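Local coordinates for laccase (Botrytis aclada, PDB 3SQR), which probably oxidises phenolic substrates such as hydroquinones at the expense of dioxygen, using copper centres, and takes part in lignin degradation and detoxification, at residues G65-Y70 against G105-I110; L265-V270 against L303-G308; S410-W415 against F573-S578. All blocks are in the same frame, centred on the assembly; numbering follows the deposited sequence.

Contact 1 of 3, residues G65-Y70 against G105-I110; sequences GVTREY and GDNLII. With MAN (alpha-D-mannopyranose), chain C.
G105 and G65 open a parallel strand pairing in the first cupredoxin-like domain of the laccase, where strand 67-79 lies beside strand 107-114 within a mixed sheet; the short segments diverge by only 17°. A water joins the G65 amide to G105 O just ahead of the first paired residues. D106 then does by side chain what the backbone does further on. With CG anti to the carbonyl carbon (chi1 -74°), its carboxylate reaches across the gap: OD1 takes V66 N at 2.8 Å, approached from above the carboxylate plane. R68 NE lies 2.5 Å from D106 OD2, in a salt bridge, and R68 NH2 adds a weak bond to the same oxygen. D103 reinforces the pair twice, by its amide to OD2 and by its carboxylate to NH2, so neither charge depends on a single partner. V66 CG2 lies over the centre of the R68 guanidinium, 3.6 Å above its plane.

From N107 onward the strands exchange bonds in regular alternation. N107 gives its amide to V66 O and its carbonyl to the R68 amide; its O also lies 3.2 Å from T67 CA, a CA-H...O contact. L108 turns to the same face as R68, its CD2 lying 4.0 Å from R68 CB. I109 repeats the exchange: its N donates to R68 O, and its O accepts from Y70 N at 2.7 Å. Its CD1 meets T67 CG2 at 3.5 Å on the face shared with E69, whose OE2 bonds instead to H111. I110 ends the run on the other face, CG2 against Y70 CB. E69 N donates to O4 of a mannose in an attached glycan, whose C6 lies 3.7 Å above one face of the Y70 ring, offset toward the rim.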
loop_
_atom_site.group_PDB
_atom_site.type_symbol
_atom_site.label_atom_id
_atom_site.label_comp_id
_atom_site.label_asym_id
_atom_site.label_seq_id
_atom_site.Cartn_x
_atom_site.Cartn_y
_atom_site.Cartn_z
ATOM N N GLY A 65 12.194 -19.331 -10.583
ATOM C CA GLY A 65 10.939 -19.327 -11.280
ATOM C C GLY A 65 11.208 -19.062 -12.752
ATOM O O GLY A 65 12.193 -19.541 -13.322
ATOM N N VAL A 66 10.307 -18.315 -13.373
ATOM C CA VAL A 66 10.380 -18.010 -14.798
ATOM C C VAL A 66 10.240 -16.550 -14.957
ATOM O O VAL A 66 9.900 -15.854 -14.006
ATOM C CB VAL A 66 9.236 -18.732 -15.526
ATOM C CG1 VAL A 66 9.404 -20.275 -15.316
ATOM C CG2 VAL A 66 7.830 -18.281 -15.004
ATOM N N THR A 67 10.430 -16.096 -16.185
ATOM C CA THR A 67 10.263 -14.688 -16.538
ATOM C C THR A 67 8.846 -14.410 -16.990
ATOM O O THR A 67 8.318 -15.120 -17.871
ATOM C CB THR A 67 11.278 -14.285 -17.588
ATOM O OG1 THR A 67 12.568 -14.384 -16.996
ATOM C CG2 THR A 67 11.033 -12.875 -18.027
ATOM N N ARG A 68 8.188 -13.436 -16.383
ATOM C CA ARG A 68 6.847 -13.074 -16.790
ATOM C C ARG A 68 6.873 -11.613 -17.271
ATOM O O ARG A 68 7.441 -10.760 -16.598
ATOM C CB ARG A 68 5.923 -13.206 -15.626
ATOM C CG ARG A 68 5.687 -14.738 -15.289
ATOM C CD ARG A 68 4.608 -14.890 -14.352
ATOM N NE ARG A 68 4.729 -16.175 -13.655
ATOM C CZ ARG A 68 4.383 -17.359 -14.150
ATOM N NH1 ARG A 68 3.885 -17.478 -15.387
ATOM N NH2 ARG A 68 4.544 -18.431 -13.396
ATOM N N GLU A 69 6.323 -11.378 -18.448
ATOM C CA GLU A 69 6.400 -10.093 -19.075
ATOM C C GLU A 69 5.022 -9.443 -19.202
ATOM O O GLU A 69 4.045 -10.077 -19.604
ATOM C CB GLU A 69 7.015 -10.269 -20.449
ATOM C CG GLU A 69 7.283 -8.953 -21.175
ATOM C CD GLU A 69 8.215 -9.119 -22.393
ATOM O OE1 GLU A 69 8.110 -10.161 -23.061
ATOM O OE2 GLU A 69 9.018 -8.207 -22.645
ATOM N N TYR A 70 4.931 -8.162 -18.945
ATOM C CA TYR A 70 3.674 -7.450 -18.939
ATOM C C TYR A 70 3.856 -6.135 -19.647
ATOM O O TYR A 70 4.919 -5.530 -19.583
ATOM C CB TYR A 70 3.168 -7.204 -17.497
ATOM C CG TYR A 70 2.643 -8.389 -16.776
ATOM C CD1 TYR A 70 1.290 -8.717 -16.823
ATOM C CD2 TYR A 70 3.473 -9.168 -16.024
ATOM C CE1 TYR A 70 0.799 -9.833 -16.117
ATOM C CE2 TYR A 70 3.009 -10.251 -15.348
ATOM C CZ TYR A 70 1.691 -10.593 -15.395
ATOM O OH TYR A 70 1.290 -11.693 -14.700
ATOM N N GLY A 105 9.699 -16.180 -6.757
ATOM C CA GLY A 105 10.953 -16.417 -7.471
ATOM C C GLY A 105 10.958 -15.975 -8.928
ATOM O O GLY A 105 12.034 -15.942 -9.539
ATOM N N ASP A 106 9.778 -15.680 -9.507
ATOM C CA ASP A 106 9.697 -15.278 -10.878
ATOM C C ASP A 106 10.357 -13.909 -11.078
ATOM O O ASP A 106 10.434 -13.107 -10.135
ATOM C CB ASP A 106 8.248 -15.170 -11.336
ATOM C CG ASP A 106 7.599 -16.515 -11.547
ATOM O OD1 ASP A 106 8.264 -17.597 -11.531
ATOM O OD2 ASP A 106 6.370 -16.475 -11.771
ATOM N N ASN A 107 10.815 -13.676 -12.300
ATOM C CA ASN A 107 11.354 -12.365 -12.711
ATOM C C ASN A 107 10.272 -11.720 -13.488
ATOM O O ASN A 107 9.753 -12.355 -14.389
ATOM C CB ASN A 107 12.628 -12.570 -13.519
ATOM C CG ASN A 107 13.738 -13.134 -12.657
ATOM O OD1 ASN A 107 14.068 -12.581 -11.638
ATOM N ND2 ASN A 107 14.306 -14.275 -13.059
ATOM N N LEU A 108 9.924 -10.481 -13.113
ATOM C CA LEU A 108 8.909 -9.687 -13.771
ATOM C C LEU A 108 9.602 -8.679 -14.668
ATOM O O LEU A 108 10.558 -8.032 -14.252
ATOM C CB LEU A 108 8.010 -8.986 -12.771
ATOM C CG LEU A 108 7.387 -9.917 -11.716
ATOM C CD1 LEU A 108 6.265 -9.164 -10.937
ATOM C CD2 LEU A 108 6.902 -11.275 -12.291
ATOM N N ILE A 109 9.086 -8.541 -15.866
ATOM C CA ILE A 109 9.422 -7.463 -16.793
ATOM C C ILE A 109 8.128 -6.724 -17.082
ATOM O O ILE A 109 7.215 -7.308 -17.683
ATOM C CB ILE A 109 9.984 -8.042 -18.068
ATOM C CG1 ILE A 109 11.223 -8.874 -17.749
ATOM C CG2 ILE A 109 10.330 -6.902 -19.036
ATOM C CD1 ILE A 109 11.776 -9.579 -18.961
ATOM N N ILE A 110 8.021 -5.483 -16.627
ATOM C CA ILE A 110 6.775 -4.756 -16.768
ATOM C C ILE A 110 7.048 -3.467 -17.525
ATOM O O ILE A 110 7.627 -2.559 -17.003
ATOM C CB ILE A 110 6.129 -4.447 -15.453
ATOM C CG1 ILE A 110 6.054 -5.747 -14.606
ATOM C CG2 ILE A 110 4.760 -3.715 -15.691
ATOM C CD1 ILE A 110 5.821 -5.554 -13.121
HETATM C C1 MAN C . 0.948 -12.957 -21.530
HETATM C C2 MAN C . 2.204 -12.662 -22.377
HETATM C C3 MAN C . 3.381 -13.515 -21.864
HETATM C C4 MAN C . 3.611 -13.228 -20.380
HETATM C C5 MAN C . 2.318 -13.476 -19.594
HETATM C C6 MAN C . 2.449 -12.980 -18.147
HETATM O O2 MAN C . 2.495 -11.265 -22.416
HETATM O O3 MAN C . 4.563 -13.301 -22.600
HETATM O O4 MAN C . 4.822 -13.814 -19.858
HETATM O O5 MAN C . 1.216 -12.756 -20.154
HETATM O O6 MAN C . 1.238 -13.204 -17.423
HETATM O O HOH W 1 13.652 -17.419 -11.319
#

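Contact 2 of 3, residues L265-V270 against L303-G308; sequences LRLINV and LLIGIG
N269 reaches from the end of its strand to I305, G306 and I307. Its CB lies 3.7 Å from I305 CG2 and close to G306 O. CG stands anti to the backbone N (chi1 173°) and comes 3.7 Å from I307 CA. From there the amide divides. OD1 rests near I307 CG1, at 3.8 Å, and accepts from the amide of G271, two residues on. ND2, in contrast, donates across the contact to I305 O at 2.9 Å. The acceptor lies close to the plane of the asparagine amide, yet the nitrogen stands about 42° above the plane of the I305 carbonyl. S274 O also accepts from ND2; with G271 N on OD1, three bonds hold the amide's rotation.

The setting is the second cupredoxin-like domain, a β-sandwich in which strand 262-269 belongs to one sheet and strand 303-305 forms the edge of the other. The two segments are therefore partners across the sandwich, with an angle of 42° between their short strand pieces. Between them L267 CD1 packs on L303 CD2 at 3.7 Å, and L267 CB meets I305 CD1.

At the far end the backbone of N269 is used as well: its O receives G308 N at 2.8 Å. G308 has positive phi, a backbone shape that suits glycine, since a side-chain carbon would crowd the carbonyl O of the residue before.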
loop_
_atom_site.group_PDB
_atom_site.type_symbol
_atom_site.label_atom_id
_atom_site.label_comp_id
_atom_site.label_asym_id
_atom_site.label_seq_id
_atom_site.Cartn_x
_atom_site.Cartn_y
_atom_site.Cartn_z
ATOM N N LEU A 265 -9.321 -14.870 0.793
ATOM C CA LEU A 265 -9.652 -13.480 0.358
ATOM C C LEU A 265 -8.439 -12.635 0.665
ATOM O O LEU A 265 -7.878 -12.702 1.731
ATOM C CB LEU A 265 -10.799 -12.913 1.165
ATOM C CG LEU A 265 -12.212 -13.460 0.904
ATOM C CD1 LEU A 265 -12.320 -14.983 0.901
ATOM C CD2 LEU A 265 -13.202 -12.744 1.871
ATOM N N ARG A 266 -8.139 -11.725 -0.244
ATOM C CA ARG A 266 -6.899 -10.938 -0.116
ATOM C C ARG A 266 -7.319 -9.501 -0.040
ATOM O O ARG A 266 -7.739 -8.940 -1.026
ATOM C CB ARG A 266 -6.009 -11.227 -1.304
ATOM C CG ARG A 266 -5.649 -12.704 -1.514
ATOM C CD ARG A 266 -4.907 -12.841 -2.797
ATOM N NE ARG A 266 -4.435 -14.161 -3.114
ATOM C CZ ARG A 266 -3.204 -14.623 -2.893
ATOM N NH1 ARG A 266 -2.315 -13.889 -2.268
ATOM N NH2 ARG A 266 -2.876 -15.853 -3.269
ATOM N N LEU A 267 -7.267 -8.963 1.163
ATOM C CA LEU A 267 -7.846 -7.699 1.470
ATOM C C LEU A 267 -6.789 -6.631 1.378
ATOM O O LEU A 267 -5.721 -6.764 1.962
ATOM C CB LEU A 267 -8.447 -7.707 2.850
ATOM C CG LEU A 267 -9.468 -8.859 3.056
ATOM C CD1 LEU A 267 -9.841 -8.999 4.545
ATOM C CD2 LEU A 267 -10.685 -8.643 2.164
ATOM N N ILE A 268 -7.123 -5.569 0.662
ATOM C CA ILE A 268 -6.236 -4.391 0.509
ATOM C C ILE A 268 -6.984 -3.124 0.673
ATOM O O ILE A 268 -7.963 -2.882 -0.030
ATOM C CB ILE A 268 -5.488 -4.357 -0.823
ATOM C CG1 ILE A 268 -5.022 -5.757 -1.236
ATOM C CG2 ILE A 268 -4.278 -3.261 -0.760
ATOM C CD1 ILE A 268 -4.130 -5.763 -2.429
ATOM N N ASN A 269 -6.489 -2.261 1.556
ATOM C CA ASN A 269 -7.034 -0.915 1.675
ATOM C C ASN A 269 -6.179 0.015 0.776
ATOM O O ASN A 269 -5.031 0.207 1.028
ATOM C CB ASN A 269 -7.057 -0.458 3.144
ATOM C CG ASN A 269 -7.457 0.989 3.353
ATOM O OD1 ASN A 269 -7.657 1.813 2.420
ATOM N ND2 ASN A 269 -7.520 1.347 4.677
ATOM N N VAL A 270 -6.810 0.561 -0.224
ATOM C CA VAL A 270 -6.138 1.384 -1.248
ATOM C C VAL A 270 -6.776 2.748 -1.396
ATOM O O VAL A 270 -6.598 3.424 -2.423
ATOM C CB VAL A 270 -6.103 0.653 -2.620
ATOM C CG1 VAL A 270 -5.343 -0.666 -2.471
ATOM C CG2 VAL A 270 -7.532 0.482 -3.222
ATOM N N LEU A 303 -11.632 -6.881 11.008
ATOM C CA LEU A 303 -10.184 -6.804 10.686
ATOM C C LEU A 303 -9.862 -5.349 10.315
ATOM O O LEU A 303 -10.344 -4.827 9.261
ATOM C CB LEU A 303 -9.925 -7.746 9.531
ATOM C CG LEU A 303 -8.504 -7.938 8.997
ATOM C CD1 LEU A 303 -7.516 -8.134 10.118
ATOM C CD2 LEU A 303 -8.439 -9.066 7.992
ATOM N N LEU A 304 -9.095 -4.705 11.192
ATOM C CA LEU A 304 -8.708 -3.326 11.068
ATOM C C LEU A 304 -7.656 -3.269 9.969
ATOM O O LEU A 304 -6.719 -4.052 10.004
ATOM C CB LEU A 304 -8.155 -2.771 12.361
ATOM C CG LEU A 304 -9.173 -2.632 13.517
ATOM C CD1 LEU A 304 -8.426 -2.528 14.874
ATOM C CD2 LEU A 304 -10.026 -1.425 13.261
ATOM N N ILE A 305 -7.829 -2.372 9.010
ATOM C CA ILE A 305 -6.893 -2.334 7.882
ATOM C C ILE A 305 -6.627 -0.912 7.540
ATOM O O ILE A 305 -7.534 -0.131 7.134
ATOM C CB ILE A 305 -7.378 -3.049 6.591
ATOM C CG1 ILE A 305 -8.004 -4.414 6.853
ATOM C CG2 ILE A 305 -6.198 -3.148 5.557
ATOM C CD1 ILE A 305 -8.617 -5.061 5.607
ATOM N N GLY A 306 -5.394 -0.502 7.774
ATOM C CA GLY A 306 -4.933 0.789 7.298
ATOM C C GLY A 306 -4.476 0.874 5.846
ATOM O O GLY A 306 -4.357 -0.107 5.179
ATOM N N ILE A 307 -4.314 2.087 5.342
ATOM C CA ILE A 307 -4.058 2.286 3.935
ATOM C C ILE A 307 -2.751 1.635 3.526
ATOM O O ILE A 307 -1.716 1.867 4.129
ATOM C CB ILE A 307 -4.020 3.750 3.503
ATOM C CG1 ILE A 307 -5.342 4.449 3.831
ATOM C CG2 ILE A 307 -3.787 3.809 1.953
ATOM C CD1 ILE A 307 -5.258 5.940 3.666
ATOM N N GLY A 308 -2.801 0.825 2.517
ATOM C CA GLY A 308 -1.626 0.142 1.996
ATOM C C GLY A 308 -1.348 -1.193 2.664
ATOM O O GLY A 308 -0.570 -1.990 2.095
#

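Contact 3 of 3, residues S410-W415 against F573-S578; sequences SLLLDW and FAEDDS. With NAG (2-acetamido-2-deoxy-beta-D-glucopyranose), chain B; NAG (2-acetamido-2-deoxy-beta-D-glucopyranose), chain D.
The carboxyl-terminal tail, consistent with the C-terminal plug of ascomycete laccases, lays E575 and S578 against L413 and W415. E575 has CG anti to its backbone N (chi1 -171°) and an extended chain beyond, and it runs across the indole. Its CG stands over the six-membered ring of W415, 3.8 Å from the centroid, as a CH-pi contact, and its carboxylate follows nearly flat, 18° from the ring plane. E575 CB touches W415 CZ3 at 3.5 Å. A water links E575 OE1 to the W415 amide, and E575 OE2 lies 2.7 Å from L413 O. L413 N donates to S578 O at 2.9 Å. Nearby, L412 CD1 meets D577 O at 3.3 Å, and S578 CB lies 3.1 Å from L411 O. Sugar enters too: C8 of the chain B N-acetylglucosamine touches W415 CH2 at 3.6 Å, at the ring edge, while its C4 rests over the centre of the F573 ring. G579 O holds W415 NE1. Segment 410-415 lies between strand 402-406 and helix 419-424, with L411 packed on A537 of strand 537-542, and segment 573-578 follows helix 551-567.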
loop_
_atom_site.group_PDB
_atom_site.type_symbol
_atom_site.label_atom_id
_atom_site.label_comp_id
_atom_site.label_asym_id
_atom_site.label_seq_id
_atom_site.Cartn_x
_atom_site.Cartn_y
_atom_site.Cartn_z
ATOM N N SER A 410 9.509 19.452 5.834
ATOM C CA SER A 410 8.512 18.748 4.998
ATOM C C SER A 410 9.157 18.259 3.714
ATOM O O SER A 410 9.852 19.014 3.023
ATOM C CB SER A 410 7.375 19.697 4.687
ATOM O OG SER A 410 6.278 19.038 4.097
ATOM N N LEU A 411 8.919 16.996 3.353
ATOM C CA LEU A 411 9.509 16.433 2.131
ATOM C C LEU A 411 9.017 17.123 0.893
ATOM O O LEU A 411 7.800 17.326 0.688
ATOM C CB LEU A 411 9.245 14.900 2.016
ATOM C CG LEU A 411 10.075 14.180 0.948
ATOM C CD1 LEU A 411 11.188 13.374 1.587
ATOM C CD2 LEU A 411 9.128 13.291 0.131
ATOM N N LEU A 412 9.990 17.526 0.085
ATOM C CA LEU A 412 9.748 18.114 -1.194
ATOM C C LEU A 412 10.896 17.730 -2.127
ATOM O O LEU A 412 12.080 18.098 -1.940
ATOM C CB LEU A 412 9.575 19.622 -1.048
ATOM C CG LEU A 412 9.512 20.484 -2.293
ATOM C CD1 LEU A 412 8.327 20.032 -3.084
ATOM C CD2 LEU A 412 9.423 21.933 -1.823
ATOM N N LEU A 413 10.533 16.950 -3.144
ATOM C CA LEU A 413 11.520 16.335 -4.003
ATOM C C LEU A 413 11.512 17.050 -5.354
ATOM O O LEU A 413 10.511 17.603 -5.784
ATOM C CB LEU A 413 11.215 14.862 -4.200
ATOM C CG LEU A 413 11.185 14.013 -2.931
ATOM C CD1 LEU A 413 11.029 12.535 -3.344
ATOM C CD2 LEU A 413 12.390 14.181 -2.079
ATOM N N ASP A 414 12.652 16.930 -6.020
ATOM C CA ASP A 414 12.823 17.386 -7.381
ATOM C C ASP A 414 12.830 16.190 -8.252
ATOM O O ASP A 414 13.740 15.369 -8.205
ATOM C CB ASP A 414 14.181 18.105 -7.525
ATOM C CG ASP A 414 14.325 18.772 -8.845
ATOM O OD1 ASP A 414 13.681 18.366 -9.822
ATOM O OD2 ASP A 414 15.140 19.683 -8.929
ATOM N N TRP A 415 11.793 16.092 -9.058
ATOM C CA TRP A 415 11.598 14.951 -9.946
ATOM C C TRP A 415 12.703 14.803 -10.973
ATOM O O TRP A 415 13.007 13.692 -11.414
ATOM C CB TRP A 415 10.269 15.116 -10.631
ATOM C CG TRP A 415 9.066 14.740 -9.815
ATOM C CD1 TRP A 415 8.975 13.791 -8.808
ATOM C CD2 TRP A 415 7.767 15.283 -9.950
ATOM N NE1 TRP A 415 7.721 13.738 -8.329
ATOM C CE2 TRP A 415 6.934 14.625 -9.013
ATOM C CE3 TRP A 415 7.198 16.243 -10.796
ATOM C CZ2 TRP A 415 5.571 14.924 -8.890
ATOM C CZ3 TRP A 415 5.856 16.546 -10.632
ATOM C CH2 TRP A 415 5.055 15.871 -9.723
ATOM N N PHE A 573 1.334 21.434 -16.234
ATOM C CA PHE A 573 1.292 21.476 -14.772
ATOM C C PHE A 573 2.621 21.181 -14.147
ATOM O O PHE A 573 3.319 20.237 -14.544
ATOM C CB PHE A 573 0.279 20.481 -14.272
ATOM C CG PHE A 573 -1.059 20.666 -14.848
ATOM C CD1 PHE A 573 -1.857 21.729 -14.462
ATOM C CD2 PHE A 573 -1.545 19.775 -15.788
ATOM C CE1 PHE A 573 -3.124 21.883 -15.020
ATOM C CE2 PHE A 573 -2.794 19.936 -16.331
ATOM C CZ PHE A 573 -3.567 20.984 -15.959
ATOM N N ALA A 574 2.995 22.035 -13.205
ATOM C CA ALA A 574 4.215 21.873 -12.467
ATOM C C ALA A 574 3.861 20.983 -11.271
ATOM O O ALA A 574 2.687 20.867 -10.895
ATOM C CB ALA A 574 4.733 23.219 -11.944
ATOM N N GLU A 575 4.898 20.423 -10.683
ATOM C CA GLU A 575 4.838 19.831 -9.361
ATOM C C GLU A 575 4.195 20.806 -8.386
ATOM O O GLU A 575 4.533 22.002 -8.346
ATOM C CB GLU A 575 6.254 19.492 -8.852
ATOM C CG GLU A 575 6.282 18.669 -7.579
ATOM C CD GLU A 575 7.708 18.375 -7.099
ATOM O OE1 GLU A 575 8.683 19.033 -7.613
ATOM O OE2 GLU A 575 7.873 17.527 -6.189
ATOM N N ASP A 576 3.238 20.329 -7.612
ATOM C CA ASP A 576 2.501 21.193 -6.698
ATOM C C ASP A 576 2.234 20.443 -5.388
ATOM O O ASP A 576 1.335 20.751 -4.660
ATOM C CB ASP A 576 1.241 21.846 -7.355
ATOM C CG ASP A 576 0.063 20.936 -7.398
ATOM O OD1 ASP A 576 0.327 19.716 -7.453
ATOM O OD2 ASP A 576 -1.098 21.418 -7.381
ATOM N N ASP A 577 3.118 19.510 -5.095
ATOM C CA ASP A 577 3.102 18.813 -3.847
ATOM C C ASP A 577 4.471 18.271 -3.565
ATOM O O ASP A 577 5.454 18.724 -4.136
ATOM C CB ASP A 577 1.973 17.761 -3.820
ATOM C CG ASP A 577 2.191 16.568 -4.763
ATOM O OD1 ASP A 577 3.259 16.440 -5.392
ATOM O OD2 ASP A 577 1.208 15.769 -4.853
ATOM N N SER A 578 4.588 17.319 -2.646
ATOM C CA SER A 578 5.891 16.847 -2.236
ATOM C C SER A 578 6.651 16.055 -3.336
ATOM O O SER A 578 7.838 15.826 -3.215
ATOM C CB SER A 578 5.702 15.883 -1.088
ATOM O OG SER A 578 4.890 14.815 -1.545
HETATM C C1 NAG B . -1.603 16.013 -13.389
HETATM C C2 NAG B . -1.305 17.356 -12.776
HETATM C C3 NAG B . -2.434 18.062 -12.044
HETATM C C4 NAG B . -3.605 18.124 -12.990
HETATM C C5 NAG B . -3.872 16.729 -13.603
HETATM C C6 NAG B . -4.860 16.770 -14.752
HETATM C C7 NAG B . 1.150 17.315 -12.468
HETATM C C8 NAG B . 2.204 17.319 -11.390
HETATM N N2 NAG B . -0.101 17.344 -11.979
HETATM O O3 NAG B . -1.958 19.333 -11.634
HETATM O O4 NAG B . -4.788 18.507 -12.356
HETATM O O5 NAG B . -2.733 16.151 -14.181
HETATM O O6 NAG B . -5.450 15.498 -14.884
HETATM O O7 NAG B . 1.479 17.313 -13.650
HETATM C C1 NAG D . -5.151 19.886 -12.300
HETATM C C2 NAG D . -6.650 19.977 -12.200
HETATM C C3 NAG D . -7.093 21.410 -11.971
HETATM C C4 NAG D . -6.248 22.075 -10.866
HETATM C C5 NAG D . -4.778 21.868 -11.116
HETATM C C6 NAG D . -3.813 22.463 -10.072
HETATM C C7 NAG D . -7.923 18.361 -13.530
HETATM C C8 NAG D . -8.471 18.034 -14.904
HETATM N N2 NAG D . -7.226 19.467 -13.441
HETATM O O3 NAG D . -8.423 21.329 -11.570
HETATM O O4 NAG D . -6.492 23.478 -10.807
HETATM O O5 NAG D . -4.580 20.448 -11.161
HETATM O O6 NAG D . -4.201 21.965 -8.830
HETATM O O7 NAG D . -8.131 17.686 -12.556
HETATM O O HOH W 2 10.396 18.623 -9.904
#

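The three contacts follow one another in series along the chain and do not touch; their centres are 26 to 32 Å apart. They stand at different distances from the copper cluster. Contact 2 comes nearest: the nearest atom of G308 is about 5 Å from a copper ion, and I307 packs on H527, one of the ligands seen at copper. In contact 3 the L411 side chain is about 7 Å from that of H525 and about 10 Å from a copper ion. Contact 1 is further out, with the I110 side chain about 11 Å from that of H124, a probable type 2 copper ligand. Contacts 1 and 3 share another feature, since each carries attached glycan against an aromatic ring.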